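Side-chain contacts in amidohydrolase (Thermotoga maritima, PDB 3OOQ), which probably acts as a metal-dependent amidohydrolase that cleaves cyclic amide bonds, possibly that of allantoin: residues N11-P16 with P21-V26; F54-F59 with D331-L336; V178-F183 with I237-E242; T84-P89 with Q167-R172; K92-F97 with I137-C142. All blocks are in the same frame, centred on the assembly; numbering follows the deposited sequence.

Contact 1. Residues N11-P16 with P21-V26; sequences NATVFP and PFKGDV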
# COMPACT_ATOMS: atom_id res chain seq x y z
N ASN F 11 33.21 -44.59 -40.74
CA ASN F 11 32.25 -44.65 -41.85
C ASN F 11 30.95 -43.85 -41.66
O ASN F 11 29.94 -44.13 -42.30
CB ASN F 11 31.98 -46.13 -42.23
CG ASN F 11 31.39 -46.28 -43.63
OD1 ASN F 11 31.76 -45.57 -44.56
ND2 ASN F 11 30.46 -47.21 -43.77
N ALA F 12 31.00 -42.85 -40.78
CA ALA F 12 29.94 -41.86 -40.69
C ALA F 12 29.99 -40.94 -41.91
O ALA F 12 31.02 -40.85 -42.58
CB ALA F 12 30.12 -41.02 -39.42
N THR F 13 28.88 -40.26 -42.19
CA THR F 13 28.96 -39.03 -42.97
C THR F 13 29.39 -37.97 -41.95
O THR F 13 28.63 -37.61 -41.04
CB THR F 13 27.62 -38.66 -43.62
OG1 THR F 13 27.18 -39.73 -44.46
CG2 THR F 13 27.75 -37.36 -44.45
N VAL F 14 30.62 -37.50 -42.11
CA VAL F 14 31.23 -36.56 -41.17
C VAL F 14 31.01 -35.13 -41.66
O VAL F 14 31.30 -34.82 -42.83
CB VAL F 14 32.77 -36.82 -40.97
CG1 VAL F 14 33.38 -35.85 -39.94
CG2 VAL F 14 33.03 -38.27 -40.53
N PHE F 15 30.49 -34.29 -40.77
CA PHE F 15 30.29 -32.87 -41.03
C PHE F 15 31.27 -32.04 -40.20
O PHE F 15 30.94 -31.64 -39.07
CB PHE F 15 28.84 -32.48 -40.71
CG PHE F 15 27.87 -32.74 -41.82
CD1 PHE F 15 27.44 -34.04 -42.11
CD2 PHE F 15 27.37 -31.70 -42.58
CE1 PHE F 15 26.54 -34.29 -43.15
CE2 PHE F 15 26.46 -31.94 -43.62
CZ PHE F 15 26.05 -33.25 -43.90
N PRO F 16 32.48 -31.75 -40.74
CA PRO F 16 33.44 -30.93 -40.00
C PRO F 16 32.96 -29.49 -39.77
O PRO F 16 33.46 -28.82 -38.85
CB PRO F 16 34.68 -30.90 -40.90
CG PRO F 16 34.50 -31.99 -41.88
CD PRO F 16 33.02 -32.17 -42.05
N PRO F 21 31.19 -31.92 -46.00
CA PRO F 21 31.03 -33.26 -45.45
C PRO F 21 31.61 -34.35 -46.34
O PRO F 21 31.81 -34.13 -47.54
CB PRO F 21 29.50 -33.42 -45.32
CG PRO F 21 28.91 -32.39 -46.24
CD PRO F 21 29.90 -31.28 -46.33
N PHE F 22 31.90 -35.51 -45.77
CA PHE F 22 32.47 -36.63 -46.51
C PHE F 22 32.16 -37.87 -45.71
O PHE F 22 31.92 -37.78 -44.50
CB PHE F 22 33.99 -36.49 -46.65
CG PHE F 22 34.71 -36.42 -45.33
CD1 PHE F 22 34.76 -35.23 -44.62
CD2 PHE F 22 35.30 -37.55 -44.79
CE1 PHE F 22 35.40 -35.17 -43.38
CE2 PHE F 22 35.95 -37.51 -43.56
CZ PHE F 22 36.01 -36.32 -42.85
N LYS F 23 32.17 -39.02 -46.38
CA LYS F 23 32.09 -40.30 -45.72
C LYS F 23 33.48 -40.65 -45.21
O LYS F 23 34.46 -40.62 -45.96
CB LYS F 23 31.59 -41.36 -46.71
CG LYS F 23 30.78 -42.49 -46.07
CD LYS F 23 29.74 -43.09 -47.03
CE LYS F 23 28.47 -42.24 -47.14
NZ LYS F 23 27.40 -42.92 -47.95
N GLY F 24 33.60 -40.95 -43.92
CA GLY F 24 34.92 -41.17 -43.35
C GLY F 24 34.95 -41.32 -41.85
O GLY F 24 33.93 -41.60 -41.21
N ASP F 25 36.13 -41.11 -41.29
CA ASP F 25 36.44 -41.51 -39.92
C ASP F 25 36.93 -40.35 -39.08
O ASP F 25 37.46 -39.34 -39.61
CB ASP F 25 37.51 -42.61 -39.90
CG ASP F 25 37.23 -43.75 -40.88
OD1 ASP F 25 36.06 -44.13 -41.06
OD2 ASP F 25 38.20 -44.28 -41.46
N VAL F 26 36.78 -40.50 -37.77
CA VAL F 26 37.28 -39.52 -36.83
C VAL F 26 37.92 -40.29 -35.68
O VAL F 26 37.28 -41.16 -35.08
CB VAL F 26 36.13 -38.58 -36.32
CG1 VAL F 26 36.60 -37.66 -35.21
CG2 VAL F 26 35.53 -37.78 -37.48
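Val-14 lies alongside Phe-22 across the hydrogen-bonded pair they form, both side chains on one face of the sheet, and it can be followed atom by atom. CB makes a CH-pi contact over the face of the Phe-22 ring, displaced toward the rim, with Val-14 CB 3.8 Å from Phe-22 CZ. With CG1 anti to the backbone N (chi1 -178°), that branch runs on to Val-26, where Val-14 CG1 meets Val-26 CG2 at 3.8 Å. The other branch packs against the partner's main chain, Val-14 CG2 3.5 Å from Gly-24 O. At the edge of the same ring, near its plane, Pro-16 CG lies 3.6 Å from Phe-22 CE1. One residue past Val-14 a second CH-pi contact forms: Pro-21 CB stands almost centrally above the Phe-15 ring, 3.6 Å from its centroid.

The main chains are pinned by bonds in both directions. Val-14 N donates to Phe-22 O at 2.7 Å, and Phe-22 N returns a bond to Val-14 O. Gly-24 N reaches Ala-12 O at 2.9 Å, while Asn-11 N is held by Asp-25 OD1, a carboxylate that also pairs with Lys-10 through OD2. The antiparallel pairs 12/24, 13/23 and 14/22 form a short hairpin-like pairing, from which strand 24-29 turns away, consistent with the small beta domain that accompanies the barrel in many amidohydrolases.

Contact 2. Residues F54-F59 with D331-L336; sequences FLFPGF and DLLKIL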
# COMPACT_ATOMS: atom_id res chain seq x y z
N PHE F 54 25.38 -39.88 -38.97
CA PHE F 54 25.98 -38.58 -39.24
C PHE F 54 26.70 -38.13 -37.99
O PHE F 54 26.15 -38.23 -36.89
CB PHE F 54 24.91 -37.56 -39.62
CG PHE F 54 24.25 -37.83 -40.94
CD1 PHE F 54 23.59 -39.04 -41.18
CD2 PHE F 54 24.26 -36.88 -41.94
CE1 PHE F 54 22.98 -39.29 -42.43
CE2 PHE F 54 23.66 -37.12 -43.19
CZ PHE F 54 23.02 -38.32 -43.43
N LEU F 55 27.93 -37.63 -38.14
CA LEU F 55 28.72 -37.19 -37.01
C LEU F 55 28.93 -35.69 -37.11
O LEU F 55 29.52 -35.19 -38.08
CB LEU F 55 30.07 -37.92 -36.97
CG LEU F 55 30.92 -37.77 -35.71
CD1 LEU F 55 30.22 -38.31 -34.48
CD2 LEU F 55 32.25 -38.48 -35.90
N PHE F 56 28.45 -34.97 -36.09
CA PHE F 56 28.50 -33.51 -36.07
C PHE F 56 29.30 -33.06 -34.88
O PHE F 56 29.46 -33.82 -33.93
CB PHE F 56 27.07 -32.95 -36.01
CG PHE F 56 26.42 -32.81 -37.37
CD1 PHE F 56 25.99 -33.94 -38.06
CD2 PHE F 56 26.26 -31.56 -37.95
CE1 PHE F 56 25.40 -33.82 -39.31
CE2 PHE F 56 25.66 -31.43 -39.20
CZ PHE F 56 25.23 -32.56 -39.88
N PRO F 57 29.85 -31.83 -34.93
CA PRO F 57 30.34 -31.26 -33.69
C PRO F 57 29.13 -30.96 -32.79
O PRO F 57 28.00 -30.85 -33.29
CB PRO F 57 30.99 -29.94 -34.13
CG PRO F 57 30.30 -29.56 -35.35
CD PRO F 57 29.80 -30.82 -36.01
N GLY F 58 29.35 -30.85 -31.48
CA GLY F 58 28.28 -30.38 -30.59
C GLY F 58 27.92 -28.95 -30.96
O GLY F 58 28.80 -28.15 -31.31
N PHE F 59 26.63 -28.61 -30.88
CA PHE F 59 26.18 -27.23 -31.11
C PHE F 59 26.52 -26.34 -29.93
O PHE F 59 26.64 -26.80 -28.79
CB PHE F 59 24.69 -27.14 -31.43
CG PHE F 59 24.30 -27.91 -32.67
CD1 PHE F 59 24.96 -27.69 -33.87
CD2 PHE F 59 23.26 -28.84 -32.63
CE1 PHE F 59 24.61 -28.39 -35.02
CE2 PHE F 59 22.89 -29.55 -33.78
CZ PHE F 59 23.56 -29.32 -34.98
N ASP F 331 25.45 -22.42 -43.98
CA ASP F 331 25.51 -21.23 -43.12
C ASP F 331 24.83 -21.46 -41.76
O ASP F 331 25.37 -21.08 -40.69
CB ASP F 331 24.83 -20.05 -43.82
CG ASP F 331 25.64 -19.51 -44.99
OD1 ASP F 331 26.89 -19.56 -44.95
OD2 ASP F 331 25.03 -19.00 -45.96
N LEU F 332 23.65 -22.05 -41.81
CA LEU F 332 22.88 -22.33 -40.60
C LEU F 332 23.62 -23.29 -39.68
O LEU F 332 23.50 -23.20 -38.45
CB LEU F 332 21.51 -22.89 -40.97
CG LEU F 332 20.59 -21.90 -41.66
CD1 LEU F 332 19.45 -22.64 -42.36
CD2 LEU F 332 20.03 -20.87 -40.64
N LEU F 333 24.39 -24.22 -40.26
CA LEU F 333 25.23 -25.08 -39.43
C LEU F 333 26.35 -24.30 -38.76
O LEU F 333 26.59 -24.47 -37.56
CB LEU F 333 25.77 -26.26 -40.25
CG LEU F 333 24.70 -27.28 -40.63
CD1 LEU F 333 25.25 -28.28 -41.70
CD2 LEU F 333 24.27 -28.00 -39.37
N LYS F 334 27.01 -23.42 -39.52
CA LYS F 334 28.11 -22.58 -39.00
C LYS F 334 27.64 -21.66 -37.86
O LYS F 334 28.35 -21.48 -36.86
CB LYS F 334 28.74 -21.72 -40.10
CG LYS F 334 29.45 -22.47 -41.20
CD LYS F 334 30.16 -21.51 -42.17
CE LYS F 334 30.85 -22.31 -43.30
NZ LYS F 334 31.86 -21.51 -44.05
N ILE F 335 26.46 -21.07 -38.00
CA ILE F 335 25.96 -20.16 -36.95
C ILE F 335 25.53 -20.90 -35.67
O ILE F 335 25.19 -20.27 -34.65
CB ILE F 335 24.86 -19.20 -37.45
CG1 ILE F 335 23.56 -19.94 -37.75
CG2 ILE F 335 25.35 -18.43 -38.65
CD1 ILE F 335 22.39 -18.99 -38.15
N LEU F 336 25.53 -22.23 -35.75
CA LEU F 336 25.27 -23.08 -34.60
C LEU F 336 26.54 -23.66 -33.98
O LEU F 336 26.48 -24.25 -32.88
CB LEU F 336 24.32 -24.21 -34.96
CG LEU F 336 22.88 -23.82 -35.29
CD1 LEU F 336 22.12 -25.07 -35.79
CD2 LEU F 336 22.17 -23.18 -34.08
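A strand packed on a helix from far along the chain joins Phe-56 and Phe-59 to Leu-333 and Leu-336, at the end of strand 54-64 that is nearer the beta domain. The side chains that meet are apolar and buried. Phe-56 meets Leu-333 at about a right angle, with Phe-56 CE2 3.7 Å from Leu-333 CD2. The CG of Phe-56 is anti to its carbonyl carbon (chi1 -85°), which swings the ring out toward the helix. The same Leu-333 methyl also reaches toward the second ring, more loosely, with 4.4 Å between Leu-333 CD2 and Phe-59 CE1.

Three residues on, Leu-336 meets that second ring. Its CB is 3.7 Å from Phe-59 CD1, and its CD1 methyl sits above one face of the ring, offset to the rim. Backbone joins in as well, since Leu-336 O receives a CA-H...O contact from Phe-59 CA at 3.5 Å. Leu-336 N bonds to Leu-333 O, which ties the two leucines together through the main chain. Around them Phe-15 stacks on Phe-56, Trp-364 meets Phe-56 and also touches Phe-59, and Ala-319 of helix 315-321 touches Leu-336. A strand covered by a helix through apolar side chains is the basic packing of a TIM barrel, the fold of this family.

Contact 3. Residues V178-F183 with I237-E242; sequences VIRDYF and IRIAEE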
# COMPACT_ATOMS: atom_id res chain seq x y z
N VAL F 178 22.85 5.40 -16.86
CA VAL F 178 23.29 4.45 -15.82
C VAL F 178 24.58 3.72 -16.24
O VAL F 178 25.51 3.58 -15.45
CB VAL F 178 22.15 3.44 -15.48
CG1 VAL F 178 22.68 2.25 -14.68
CG2 VAL F 178 21.03 4.15 -14.71
N ILE F 179 24.62 3.26 -17.49
CA ILE F 179 25.79 2.57 -17.99
C ILE F 179 27.00 3.53 -18.11
O ILE F 179 28.11 3.21 -17.69
CB ILE F 179 25.47 1.85 -19.32
CG1 ILE F 179 24.42 0.75 -19.05
CG2 ILE F 179 26.75 1.26 -19.97
CD1 ILE F 179 23.68 0.24 -20.27
N ARG F 180 26.76 4.72 -18.65
CA ARG F 180 27.82 5.73 -18.72
C ARG F 180 28.39 6.07 -17.36
O ARG F 180 29.61 6.24 -17.18
CB ARG F 180 27.29 7.03 -19.31
CG ARG F 180 27.52 7.18 -20.75
CD ARG F 180 27.62 8.68 -21.16
NE ARG F 180 27.72 8.62 -22.60
CZ ARG F 180 26.68 8.39 -23.39
NH1 ARG F 180 26.85 8.30 -24.70
NH2 ARG F 180 25.46 8.29 -22.86
N ASP F 181 27.49 6.23 -16.39
CA ASP F 181 27.89 6.57 -15.05
C ASP F 181 28.78 5.44 -14.51
O ASP F 181 29.82 5.71 -13.92
CB ASP F 181 26.64 6.79 -14.18
CG ASP F 181 26.97 7.11 -12.76
OD1 ASP F 181 27.33 8.27 -12.49
OD2 ASP F 181 26.89 6.21 -11.91
N TYR F 182 28.36 4.19 -14.73
CA TYR F 182 29.09 3.03 -14.25
C TYR F 182 30.54 3.06 -14.75
O TYR F 182 31.50 2.98 -13.97
CB TYR F 182 28.41 1.72 -14.68
CG TYR F 182 29.25 0.48 -14.42
CD1 TYR F 182 29.61 0.11 -13.12
CD2 TYR F 182 29.70 -0.32 -15.48
CE1 TYR F 182 30.37 -1.00 -12.87
CE2 TYR F 182 30.46 -1.48 -15.23
CZ TYR F 182 30.80 -1.79 -13.92
OH TYR F 182 31.57 -2.90 -13.65
N PHE F 183 30.71 3.17 -16.06
CA PHE F 183 32.06 3.15 -16.61
C PHE F 183 32.88 4.40 -16.22
O PHE F 183 34.11 4.32 -16.10
CB PHE F 183 32.06 2.87 -18.12
CG PHE F 183 31.81 1.41 -18.44
CD1 PHE F 183 32.77 0.45 -18.14
CD2 PHE F 183 30.60 1.00 -19.00
CE1 PHE F 183 32.54 -0.91 -18.40
CE2 PHE F 183 30.36 -0.34 -19.28
CZ PHE F 183 31.34 -1.31 -18.98
N ILE F 237 26.67 0.66 -29.26
CA ILE F 237 27.94 0.90 -29.98
C ILE F 237 28.58 2.25 -29.56
O ILE F 237 29.80 2.32 -29.30
CB ILE F 237 27.76 0.80 -31.52
CG1 ILE F 237 27.29 -0.62 -31.92
CG2 ILE F 237 29.06 1.14 -32.29
CD1 ILE F 237 26.65 -0.67 -33.30
N ARG F 238 27.77 3.30 -29.46
CA ARG F 238 28.29 4.62 -29.06
C ARG F 238 28.98 4.55 -27.72
O ARG F 238 30.06 5.11 -27.54
CB ARG F 238 27.20 5.69 -29.01
CG ARG F 238 26.89 6.32 -30.33
CD ARG F 238 26.14 7.66 -30.17
NE ARG F 238 24.97 7.62 -29.27
CZ ARG F 238 23.80 7.06 -29.56
NH1 ARG F 238 23.59 6.45 -30.73
NH2 ARG F 238 22.81 7.11 -28.66
N ILE F 239 28.36 3.84 -26.79
CA ILE F 239 28.96 3.71 -25.46
C ILE F 239 30.24 2.87 -25.50
O ILE F 239 31.23 3.23 -24.86
CB ILE F 239 27.94 3.16 -24.44
CG1 ILE F 239 26.90 4.28 -24.15
CG2 ILE F 239 28.65 2.71 -23.16
CD1 ILE F 239 25.62 3.80 -23.51
N ALA F 240 30.21 1.76 -26.22
CA ALA F 240 31.39 0.91 -26.36
C ALA F 240 32.57 1.72 -26.91
O ALA F 240 33.69 1.61 -26.41
CB ALA F 240 31.09 -0.28 -27.26
N GLU F 241 32.30 2.55 -27.91
CA GLU F 241 33.35 3.36 -28.51
C GLU F 241 33.78 4.50 -27.58
O GLU F 241 34.96 4.85 -27.52
CB GLU F 241 32.89 3.91 -29.86
CG GLU F 241 32.82 2.84 -30.96
CD GLU F 241 32.08 3.30 -32.20
OE1 GLU F 241 31.51 4.42 -32.19
OE2 GLU F 241 32.01 2.54 -33.18
N GLU F 242 32.83 5.08 -26.85
CA GLU F 242 33.16 6.15 -25.93
C GLU F 242 34.21 5.68 -24.92
O GLU F 242 35.14 6.41 -24.61
CB GLU F 242 31.89 6.65 -25.22
CG GLU F 242 32.16 7.64 -24.07
CD GLU F 242 30.88 8.30 -23.54
OE1 GLU F 242 29.83 8.16 -24.22
OE2 GLU F 242 30.94 8.97 -22.49
O HOH W 1 25.12 8.82 -26.55
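Arg-180 and Glu-242 tie together two neighbouring, nearly parallel outer helices of the TIM barrel, 172-198 and 230-243, whose segment axes diverge by only 13°. The helices stand well apart, 11.0 Å at closest axis approach, so side chains must span the gap. The buried side of the contact is apolar: Ile-179 CG2 meets Ile-239 CG2 at 4.0 Å, the two side chains crossing at about a right angle.

The other side, ending at Glu-242, is polar and more exposed. Between the two, Ile-239 CG1 packs on one face of the Arg-180 guanidinium, offset to its rim, while the carboxylate comes at the edge. Arg-180 NE donates to Glu-242 OE1 at 2.7 Å on the syn side, 21° out of the carboxylate plane. OE1 takes the single strong bond; the other two, NE to OE2 and NH1 to OE1, are weak. Glu-242 is exposed, and beyond Arg-180 a bridging water replaces direct contact.

Asp-95 of a neighbouring subunit takes a salt bridge from NH2 of both Arg-180 and Arg-238, so the two arginines share one carboxylate. The water joins the same two arginines, accepting from Arg-180 NH1 at 2.6 Å and from Arg-238 NE at 3.0 Å.

Contact 4. Residues T84-P89 with Q167-R172; sequences TDPVTP and QTPSTR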
# COMPACT_ATOMS: atom_id res chain seq x y z
N THR F 84 17.02 -6.17 -8.59
CA THR F 84 16.86 -5.36 -7.38
C THR F 84 17.84 -4.19 -7.36
O THR F 84 17.99 -3.51 -6.34
CB THR F 84 17.14 -6.20 -6.14
OG1 THR F 84 18.46 -6.75 -6.24
CG2 THR F 84 16.12 -7.33 -6.04
N ASP F 85 18.51 -3.98 -8.50
CA ASP F 85 19.59 -3.01 -8.60
C ASP F 85 20.00 -2.96 -10.07
O ASP F 85 20.32 -4.00 -10.65
CB ASP F 85 20.78 -3.46 -7.72
CG ASP F 85 21.92 -2.46 -7.70
OD1 ASP F 85 22.72 -2.50 -6.74
OD2 ASP F 85 22.07 -1.65 -8.62
N PRO F 86 19.97 -1.76 -10.69
CA PRO F 86 20.21 -1.74 -12.14
C PRO F 86 21.68 -1.97 -12.53
O PRO F 86 21.97 -2.12 -13.71
CB PRO F 86 19.72 -0.33 -12.57
CG PRO F 86 19.82 0.49 -11.34
CD PRO F 86 19.63 -0.43 -10.16
N VAL F 87 22.58 -2.03 -11.55
CA VAL F 87 24.01 -2.22 -11.81
C VAL F 87 24.55 -3.36 -10.95
O VAL F 87 25.02 -3.13 -9.83
CB VAL F 87 24.81 -0.93 -11.53
CG1 VAL F 87 26.28 -1.08 -11.94
CG2 VAL F 87 24.21 0.26 -12.25
N THR F 88 24.48 -4.59 -11.46
CA THR F 88 25.02 -5.75 -10.78
C THR F 88 26.10 -6.50 -11.60
O THR F 88 25.98 -7.71 -11.81
CB THR F 88 23.91 -6.73 -10.35
OG1 THR F 88 23.19 -7.17 -11.51
CG2 THR F 88 22.93 -6.06 -9.38
N PRO F 89 27.18 -5.81 -12.01
CA PRO F 89 28.25 -6.47 -12.78
C PRO F 89 28.96 -7.58 -12.01
O PRO F 89 29.52 -8.48 -12.63
CB PRO F 89 29.25 -5.34 -13.05
CG PRO F 89 28.97 -4.32 -11.98
CD PRO F 89 27.51 -4.40 -11.69
N GLN F 167 12.21 3.79 -10.08
CA GLN F 167 13.65 4.00 -9.89
C GLN F 167 14.34 4.24 -11.25
O GLN F 167 13.87 3.74 -12.27
CB GLN F 167 14.18 2.75 -9.18
CG GLN F 167 15.66 2.71 -8.91
CD GLN F 167 16.08 1.43 -8.18
OE1 GLN F 167 15.26 0.53 -7.94
NE2 GLN F 167 17.35 1.37 -7.80
N THR F 168 15.43 5.02 -11.27
CA THR F 168 16.24 5.22 -12.49
C THR F 168 16.82 3.85 -12.88
O THR F 168 17.36 3.16 -12.03
CB THR F 168 17.39 6.23 -12.21
OG1 THR F 168 16.84 7.38 -11.55
CG2 THR F 168 18.10 6.67 -13.49
N PRO F 169 16.67 3.43 -14.15
CA PRO F 169 16.07 4.11 -15.30
C PRO F 169 14.61 3.78 -15.59
O PRO F 169 14.18 2.64 -15.47
CB PRO F 169 16.92 3.61 -16.47
CG PRO F 169 17.19 2.12 -16.08
CD PRO F 169 17.40 2.20 -14.56
N SER F 170 13.88 4.80 -16.03
CA SER F 170 12.51 4.63 -16.49
C SER F 170 12.42 5.01 -17.97
O SER F 170 11.35 4.95 -18.56
CB SER F 170 11.55 5.50 -15.66
OG SER F 170 11.86 6.89 -15.77
N THR F 171 13.55 5.40 -18.57
CA THR F 171 13.59 5.83 -19.97
C THR F 171 14.87 5.28 -20.62
O THR F 171 15.83 4.93 -19.92
CB THR F 171 13.64 7.38 -20.11
OG1 THR F 171 14.84 7.87 -19.51
CG2 THR F 171 12.41 8.06 -19.44
N ARG F 172 14.90 5.24 -21.94
CA ARG F 172 16.14 4.96 -22.67
C ARG F 172 17.27 5.93 -22.33
O ARG F 172 18.41 5.52 -22.25
CB ARG F 172 15.88 4.94 -24.19
CG ARG F 172 15.16 3.66 -24.67
CD ARG F 172 14.98 3.65 -26.20
NE ARG F 172 14.47 2.36 -26.67
CZ ARG F 172 13.19 1.99 -26.68
NH1 ARG F 172 12.24 2.79 -26.21
NH2 ARG F 172 12.86 0.79 -27.13
O HOH W 2 18.13 -0.73 -6.12
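Two loops meet at a subunit interface, where Pro-86 packs against the chain from Gln-167 to Pro-169. The ring of Pro-86 spreads its carbons over three successive residues. Pro-86 CD lies 3.7 Å from Gln-167 NE2, Pro-86 CG equally far from Thr-168 O, and Pro-86 CB touches Pro-169 CD at 4.0 Å. The peptide bond before Pro-169 is cis, a sharp kink in the chain just where it meets Pro-86.

Polar atoms link the loops through water alone. Gln-167 is fully extended, with CG anti to the backbone N (chi1 178°), and its NE2 gives a hydrogen bond of 2.8 Å to a water that donates in turn to Thr-84 O. The OE1 end of this amide is taken by Arg-165. Pro-86 sits inside an Asx turn, in which Val-87 N bonds to Asp-85 OD2 at 3.0 Å from above the carboxylate plane. Thr-168 OG1 bonds Thr-84 OG1 of a neighbouring subunit.

Within the chain, Tyr-162 of helix 156-164 touches Pro-86, Gln-167 and Pro-169, Thr-175 of helix 172-198 adjoins Pro-169, and Val-125, where strand 125-133 begins, bonds to the backbone of Pro-86.

Contact 5. Residues K92-F97 with I137-C142; sequences KALDGF and IIVEEC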
# COMPACT_ATOMS: atom_id res chain seq x y z
N LYS F 92 27.45 -13.41 -10.92
CA LYS F 92 27.84 -14.33 -11.99
C LYS F 92 26.74 -15.35 -12.27
O LYS F 92 26.20 -15.96 -11.35
CB LYS F 92 29.13 -15.09 -11.60
CG LYS F 92 30.23 -14.27 -10.93
CD LYS F 92 31.53 -15.11 -10.69
CE LYS F 92 32.12 -15.61 -12.03
NZ LYS F 92 33.53 -16.16 -11.93
N ALA F 93 26.42 -15.56 -13.54
CA ALA F 93 25.55 -16.65 -13.94
C ALA F 93 26.03 -18.00 -13.39
O ALA F 93 25.22 -18.85 -13.03
CB ALA F 93 25.42 -16.71 -15.44
N LEU F 94 27.35 -18.17 -13.32
CA LEU F 94 27.94 -19.39 -12.76
C LEU F 94 27.36 -19.73 -11.40
O LEU F 94 27.15 -20.90 -11.08
CB LEU F 94 29.47 -19.26 -12.63
CG LEU F 94 30.26 -20.53 -12.30
CD1 LEU F 94 30.29 -21.43 -13.54
CD2 LEU F 94 31.69 -20.22 -11.82
N ASP F 95 27.12 -18.71 -10.59
CA ASP F 95 26.66 -18.90 -9.22
C ASP F 95 25.16 -19.19 -9.10
O ASP F 95 24.65 -19.38 -8.00
CB ASP F 95 27.01 -17.67 -8.37
CG ASP F 95 28.51 -17.51 -8.15
OD1 ASP F 95 29.26 -18.50 -8.24
OD2 ASP F 95 28.95 -16.37 -7.88
N GLY F 96 24.46 -19.21 -10.23
CA GLY F 96 23.04 -19.55 -10.27
C GLY F 96 22.75 -20.80 -11.09
O GLY F 96 21.61 -21.26 -11.16
N PHE F 97 23.80 -21.35 -11.70
CA PHE F 97 23.69 -22.48 -12.63
C PHE F 97 23.51 -23.83 -11.93
O PHE F 97 24.35 -24.23 -11.13
CB PHE F 97 24.91 -22.51 -13.56
CG PHE F 97 24.92 -23.68 -14.52
CD1 PHE F 97 24.15 -23.66 -15.68
CD2 PHE F 97 25.72 -24.80 -14.27
CE1 PHE F 97 24.13 -24.75 -16.55
CE2 PHE F 97 25.73 -25.89 -15.15
CZ PHE F 97 24.93 -25.86 -16.29
N ILE F 137 27.91 -32.90 -13.16
CA ILE F 137 27.06 -32.20 -12.20
C ILE F 137 27.90 -31.27 -11.34
O ILE F 137 27.37 -30.48 -10.57
CB ILE F 137 26.25 -33.17 -11.32
CG1 ILE F 137 27.20 -34.09 -10.54
CG2 ILE F 137 25.27 -33.95 -12.20
CD1 ILE F 137 26.48 -35.10 -9.73
N ILE F 138 29.21 -31.38 -11.46
CA ILE F 138 30.10 -30.47 -10.72
C ILE F 138 30.45 -29.31 -11.63
O ILE F 138 31.12 -29.50 -12.66
CB ILE F 138 31.35 -31.22 -10.18
CG1 ILE F 138 30.92 -32.30 -9.18
CG2 ILE F 138 32.31 -30.25 -9.49
CD1 ILE F 138 31.70 -33.58 -9.30
N VAL F 139 29.96 -28.12 -11.26
CA VAL F 139 30.04 -26.92 -12.11
C VAL F 139 31.48 -26.54 -12.49
O VAL F 139 31.74 -26.29 -13.66
CB VAL F 139 29.26 -25.70 -11.53
CG1 VAL F 139 30.00 -25.06 -10.39
CG2 VAL F 139 29.02 -24.66 -12.62
N GLU F 140 32.38 -26.53 -11.51
CA GLU F 140 33.83 -26.36 -11.73
C GLU F 140 34.32 -27.12 -12.97
O GLU F 140 35.06 -26.58 -13.78
CB GLU F 140 34.61 -26.90 -10.52
CG GLU F 140 35.85 -26.10 -10.15
CD GLU F 140 35.55 -25.00 -9.14
OE1 GLU F 140 34.35 -24.75 -8.88
OE2 GLU F 140 36.50 -24.38 -8.61
N GLU F 141 33.88 -28.37 -13.09
CA GLU F 141 34.28 -29.28 -14.17
C GLU F 141 33.61 -28.94 -15.49
O GLU F 141 34.07 -29.36 -16.55
CB GLU F 141 33.97 -30.74 -13.80
CG GLU F 141 34.54 -31.23 -12.45
CD GLU F 141 34.39 -32.75 -12.23
OE1 GLU F 141 33.72 -33.45 -13.03
OE2 GLU F 141 34.96 -33.25 -11.23
N CYS F 142 32.50 -28.18 -15.44
CA CYS F 142 31.80 -27.77 -16.65
C CYS F 142 32.43 -26.54 -17.29
O CYS F 142 32.22 -26.29 -18.49
CB CYS F 142 30.32 -27.48 -16.35
SG CYS F 142 29.36 -28.95 -15.93
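This is a small, buried apolar contact beneath a subunit interface, made where Leu-94 and Phe-97 of a loop after strand 54-64 close on Val-139 in the short, weakly bonded helix at about 139-142. A single methyl carries it. Val-139 CG2 lies 3.6 Å from Leu-94 CD1 and 3.7 Å from Phe-97 CD2, touching both residues at once. That branch is anti to the backbone N of Val-139, which directs it across to the loop. Phe-97 also holds its CG anti to its own N (chi1 177°), and the two side chains slide past each other in opposite directions; the valine methyl comes at the ring obliquely.

Local backbone bonds set up both partners. Leu-94 lies in a 3-10 turn over 93-95, with Phe-97 just after it: Asp-95 N bonds to Lys-92 O at 3.0 Å and Gly-96 N to Ala-93 O at 2.9 Å. On the other segment Cys-142 N reaches Val-139 O at 2.7 Å.

Arg-238 of a neighbouring subunit packs on Leu-94 and Val-139. Around this cluster run three strands, with Ser-130 and Ile-132 of 125-133 against Leu-94 and Phe-97 respectively, Ile-117 of 112-117 beside Phe-97, and Ile-143 of 143-153 beside Leu-94.

In the fold
Chemistry follows place in the fold. Contacts 2 and 5 are buried and rest mainly on apolar side chains, without a hydrogen bond across either, whereas contacts 1, 3 and 4 are partly buried and add polar links of three kinds: backbone pairing, a salt bridge and a water bridge. Contacts 1 and 2 share a sheet, for strands 12-14 and 54-64 are neighbours in it and Phe-15 packs on Phe-56. Contacts 3 and 4 touch on the opposite side of the chain's centre, through Val-178 and Val-87. Contacts 3, 4 and 5 all meet other subunits, while no other chain touches contacts 1 and 2.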